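Local coordinates for protein transcriptional regulator, LRP/AsnC family (Neisseria meningitidis, PDB 2P5V) that probably binds specific DNA sequences as a multi-subunit transcriptional regulator of the Lrp/AsnC family and binds calcium ions, at residues G[117-120]-G[121-124]; G[87-90]-G[91-95]. All coordinates share one frame; numbering follows the deposited sequence.

Overall arrangement
Both contacts are local, each within a single helix of the Lrp/AsnC ligand-binding domain, an alpha+beta (ferredoxin-like) domain whose two helices pack on a four-stranded antiparallel sheet. From the N terminus, the chain runs through its winged helix-turn-helix region and strand 70-78 before helix 84-94, where contact 2 (87-95) forms the last turns and the exit toward strand 98-104. After strand 110-116, contact 1 (117-124) starts helix 119-130. The two follow in series, neither nested nor crossed, and neither closes a long loop. Their centres lie about 19 Å apart and their nearest atoms about 10 Å; Trp95 of contact 2 reaches the later part of helix 119-130.

Contact 1. Residues G[117-120]-G[121-124]; sequences TDMN and AFSH
Asp118 accepts the first i-to-i+4 backbone bond of helix 119-130 from Phe122, Phe122 N to Asp118 O at 3.1 Å, and the ladder continues with Ser123 N on Met119 O (2.8 Å) and His124 N on Asn120 O. The Asp118 side chain caps the same end: its CG stands between its own N and carbonyl carbon (chi1 53°), bringing OD1 to Ala121 N at 3.2 Å along a nearly straight N-H (167°), the donor lying close to the carboxylate C-O axis. This is a classic N-cap, and the negative charge beside the helix N terminus is probably favourable. Thr117 OG1 rests against Ala121 CB. On the exposed side, Asn120 O is gripped twice by His124, whose backbone N and ring ND1 arrive from opposite faces of the carbonyl plane; ND1 stands 3.2 Å from Asn120 O, well above that plane, although the oxygen lies near the plane of the imidazole. This bond helps fix the rotation of the ring. In the alpha+beta (ferredoxin-like) fold of the Lrp/AsnC ligand-binding domain the inner face of this helix lies on the sheet, and here Met119 and Phe122 run side by side. The chain of Met119, a selenomethionine, bends at chi2 and chi3 to set SE obliquely beside the Phe122 ring, 3.6 Å from Phe122 CD2, a Met-aromatic contact. Phe122 also meets Phe116 and Phe143 edge-to-face. Met119 packs on Met119 of a second subunit, and Ser123 OG is hydrogen-bonded to Leu145 O of that subunit. Asn120, a calcium ligand in a structure of this protein, has no such ion in this chain; its ND2 bonds a glycerol and, weakly, Glu64 of the second subunit.

Contact 2. Residues G[87-90]-G[91-95]; sequences DFAA and SVRKW
Phe88 of helix 84-94 and Trp95, seven residues on and just past the end of the helix, meet ring against ring. Phe88 CE1 lies 3.9 Å from Trp95 CZ3, the two side chains crossing at about a right angle with ring planes at 73°; the approach is oblique. Trp95 swings CG beside its own N (chi1 -64°), which turns the indole back along the helix. One indole face then lies against the last turn, with Ser91 O and Val92 CA over its rim. Arg93 folds back in the same direction: its chain bends at chi3 (-83°) and lays one guanidinium face over Ala89 CB, which NH2 approaches to 3.3 Å. Ala89 O lies on that same face, toward the rim, and accepts from Arg93 N at 3.1 Å. NH1 is used elsewhere, on Ile148 O of a neighbouring subunit. The methylenes of Lys94 pass Ala90 O, with CG 3.5 Å from that oxygen. Val92 N bonds Phe88 O at 2.9 Å, and Ser91 N bonds Asp87 O. Ser91 OG also lies close to Asp87 O, but its hydrogen bond with His133 NE2 is the stronger polar tie; Asp87 OD2 pairs with His134 NE2. The helix packs on the sheet of the ligand-binding domain: Phe88 reaches Val76 and Ile78 of strand 70-78 and Leu112 of strand 110-116, Val92 touches Val98 and Cys101 of strand 98-104, and Trp95 meets helix 119-130 through Thr129, Leu130 and an edge-to-face contact with Phe125.

Contact 1. Residues G[117-120]-G[121-124]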
loop_
_atom_site.group_PDB
_atom_site.type_symbol
_atom_site.label_atom_id
_atom_site.label_comp_id
_atom_site.label_asym_id
_atom_site.label_seq_id
_atom_site.Cartn_x
_atom_site.Cartn_y
_atom_site.Cartn_z
ATOM N N THR G 117 15.038 2.857 25.615
ATOM C CA THR G 117 15.592 4.130 26.074
ATOM C C THR G 117 15.676 5.119 24.924
ATOM O O THR G 117 15.348 6.293 25.080
ATOM C CB THR G 117 16.996 3.979 26.677
ATOM O OG1 THR G 117 17.866 3.417 25.695
ATOM C CG2 THR G 117 16.972 3.087 27.916
ATOM N N ASP G 118 16.114 4.630 23.768
ATOM C CA ASP G 118 16.300 5.470 22.594
ATOM C C ASP G 118 16.414 4.609 21.330
ATOM O O ASP G 118 16.272 3.382 21.388
ATOM C CB ASP G 118 17.530 6.365 22.788
ATOM C CG ASP G 118 18.778 5.576 23.159
ATOM O OD1 ASP G 118 18.981 4.465 22.628
ATOM O OD2 ASP G 118 19.555 6.072 23.991
HETATM N N MSE G 119 16.646 5.263 20.195
HETATM C CA MSE G 119 16.686 4.591 18.892
HETATM C C MSE G 119 17.833 3.589 18.751
HETATM O O MSE G 119 17.692 2.594 18.044
HETATM C CB MSE G 119 16.766 5.627 17.759
HETATM C CG MSE G 119 16.564 5.051 16.367
HETATM SE SE MSE G 119 14.863 4.092 16.202
HETATM C CE MSE G 119 13.629 5.593 16.509
ATOM N N ASN G 120 18.970 3.862 19.390
ATOM C CA ASN G 120 20.100 2.926 19.382
ATOM C C ASN G 120 19.753 1.580 19.983
ATOM O O ASN G 120 20.130 0.537 19.450
ATOM C CB ASN G 120 21.277 3.476 20.188
ATOM C CG ASN G 120 22.185 4.327 19.374
ATOM O OD1 ASN G 120 22.137 4.298 18.149
ATOM N ND2 ASN G 120 23.046 5.089 20.044
ATOM N N ALA G 121 19.095 1.615 21.139
ATOM C CA ALA G 121 18.637 0.397 21.789
ATOM C C ALA G 121 17.548 -0.264 20.942
ATOM O O ALA G 121 17.506 -1.490 20.820
ATOM C CB ALA G 121 18.144 0.692 23.187
ATOM N N PHE G 122 16.684 0.540 20.332
ATOM C CA PHE G 122 15.654 -0.019 19.453
ATOM C C PHE G 122 16.323 -0.769 18.299
ATOM O O PHE G 122 15.977 -1.908 17.974
ATOM C CB PHE G 122 14.715 1.058 18.911
ATOM C CG PHE G 122 13.675 0.509 17.992
ATOM C CD1 PHE G 122 12.616 -0.218 18.501
ATOM C CD2 PHE G 122 13.787 0.655 16.618
ATOM C CE1 PHE G 122 11.669 -0.773 17.658
ATOM C CE2 PHE G 122 12.848 0.103 15.778
ATOM C CZ PHE G 122 11.794 -0.612 16.295
ATOM N N SER G 123 17.305 -0.110 17.707
ATOM C CA SER G 123 18.061 -0.656 16.614
ATOM C C SER G 123 18.749 -1.985 16.958
ATOM O O SER G 123 18.727 -2.910 16.155
ATOM C CB SER G 123 19.093 0.362 16.164
ATOM O OG SER G 123 19.931 -0.219 15.192
ATOM N N HIS G 124 19.361 -2.070 18.134
ATOM C CA HIS G 124 20.006 -3.316 18.567
ATOM C C HIS G 124 18.992 -4.442 18.707
ATOM O O HIS G 124 19.235 -5.565 18.263
ATOM C CB HIS G 124 20.752 -3.131 19.893
ATOM C CG HIS G 124 22.181 -2.733 19.725
ATOM N ND1 HIS G 124 22.597 -1.418 19.734
ATOM C CD2 HIS G 124 23.295 -3.477 19.533
ATOM C CE1 HIS G 124 23.906 -1.370 19.564
ATOM N NE2 HIS G 124 24.354 -2.607 19.439
#

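Contact 2. Residues G[87-90]-G[91-95]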
loop_
_atom_site.group_PDB
_atom_site.type_symbol
_atom_site.label_atom_id
_atom_site.label_comp_id
_atom_site.label_asym_id
_atom_site.label_seq_id
_atom_site.Cartn_x
_atom_site.Cartn_y
_atom_site.Cartn_z
ATOM N N ASP G 87 6.892 -20.658 17.564
ATOM C CA ASP G 87 8.258 -20.280 17.962
ATOM C C ASP G 87 8.408 -18.794 18.242
ATOM O O ASP G 87 9.191 -18.391 19.110
ATOM C CB ASP G 87 9.268 -20.670 16.876
ATOM C CG ASP G 87 9.441 -22.167 16.747
ATOM O OD1 ASP G 87 9.048 -22.924 17.667
ATOM O OD2 ASP G 87 9.977 -22.590 15.705
ATOM N N PHE G 88 7.677 -17.982 17.487
ATOM C CA PHE G 88 7.748 -16.536 17.625
ATOM C C PHE G 88 7.037 -16.087 18.896
ATOM O O PHE G 88 7.557 -15.260 19.650
ATOM C CB PHE G 88 7.143 -15.839 16.396
ATOM C CG PHE G 88 7.092 -14.341 16.527
ATOM C CD1 PHE G 88 8.263 -13.594 16.506
ATOM C CD2 PHE G 88 5.883 -13.681 16.705
ATOM C CE1 PHE G 88 8.236 -12.213 16.641
ATOM C CE2 PHE G 88 5.844 -12.294 16.844
ATOM C CZ PHE G 88 7.032 -11.563 16.813
ATOM N N ALA G 89 5.846 -16.632 19.132
ATOM C CA ALA G 89 5.125 -16.363 20.364
ATOM C C ALA G 89 5.990 -16.719 21.584
ATOM O O ALA G 89 6.022 -15.975 22.567
ATOM C CB ALA G 89 3.803 -17.130 20.391
ATOM N N ALA G 90 6.704 -17.842 21.507
ATOM C CA ALA G 90 7.554 -18.300 22.608
ATOM C C ALA G 90 8.680 -17.312 22.935
ATOM O O ALA G 90 8.966 -17.035 24.110
ATOM C CB ALA G 90 8.136 -19.668 22.281
ATOM N N SER G 91 9.328 -16.800 21.892
ATOM C CA SER G 91 10.418 -15.833 22.051
ATOM C C SER G 91 9.906 -14.479 22.528
ATOM O O SER G 91 10.534 -13.840 23.360
ATOM C CB SER G 91 11.161 -15.651 20.728
ATOM O OG SER G 91 11.620 -16.898 20.235
ATOM N N VAL G 92 8.770 -14.041 21.993
ATOM C CA VAL G 92 8.230 -12.721 22.330
ATOM C C VAL G 92 7.805 -12.684 23.808
ATOM O O VAL G 92 7.900 -11.643 24.475
ATOM C CB VAL G 92 7.077 -12.305 21.359
ATOM C CG1 VAL G 92 5.793 -13.036 21.678
ATOM C CG2 VAL G 92 6.853 -10.800 21.393
ATOM N N ARG G 93 7.386 -13.841 24.327
ATOM C CA ARG G 93 7.052 -13.969 25.741
ATOM C C ARG G 93 8.285 -13.814 26.649
ATOM O O ARG G 93 8.161 -13.394 27.799
ATOM C CB ARG G 93 6.291 -15.279 26.004
ATOM C CG ARG G 93 4.808 -15.173 25.625
ATOM C CD ARG G 93 4.005 -16.403 25.999
ATOM N NE ARG G 93 4.132 -17.459 24.996
ATOM C CZ ARG G 93 3.192 -17.820 24.118
ATOM N NH1 ARG G 93 2.000 -17.220 24.067
ATOM N NH2 ARG G 93 3.454 -18.804 23.263
ATOM N N LYS G 94 9.468 -14.105 26.109
ATOM C CA LYS G 94 10.736 -13.922 26.822
ATOM C C LYS G 94 11.376 -12.531 26.661
ATOM O O LYS G 94 12.315 -12.213 27.387
ATOM C CB LYS G 94 11.735 -14.986 26.371
ATOM C CG LYS G 94 11.280 -16.407 26.639
ATOM C CD LYS G 94 12.267 -17.431 26.080
ATOM C CE LYS G 94 11.792 -18.860 26.344
ATOM N NZ LYS G 94 12.601 -19.876 25.614
ATOM N N TRP G 95 10.896 -11.710 25.725
ATOM C CA TRP G 95 11.514 -10.395 25.471
ATOM C C TRP G 95 10.935 -9.333 26.391
ATOM O O TRP G 95 9.813 -8.885 26.175
ATOM C CB TRP G 95 11.320 -9.970 24.012
ATOM C CG TRP G 95 12.002 -10.851 23.027
ATOM C CD1 TRP G 95 13.106 -11.619 23.247
ATOM C CD2 TRP G 95 11.651 -11.041 21.652
ATOM N NE1 TRP G 95 13.453 -12.289 22.105
ATOM C CE2 TRP G 95 12.577 -11.955 21.109
ATOM C CE3 TRP G 95 10.631 -10.542 20.829
ATOM C CZ2 TRP G 95 12.527 -12.372 19.779
ATOM C CZ3 TRP G 95 10.575 -10.965 19.512
ATOM C CH2 TRP G 95 11.523 -11.870 19.000
#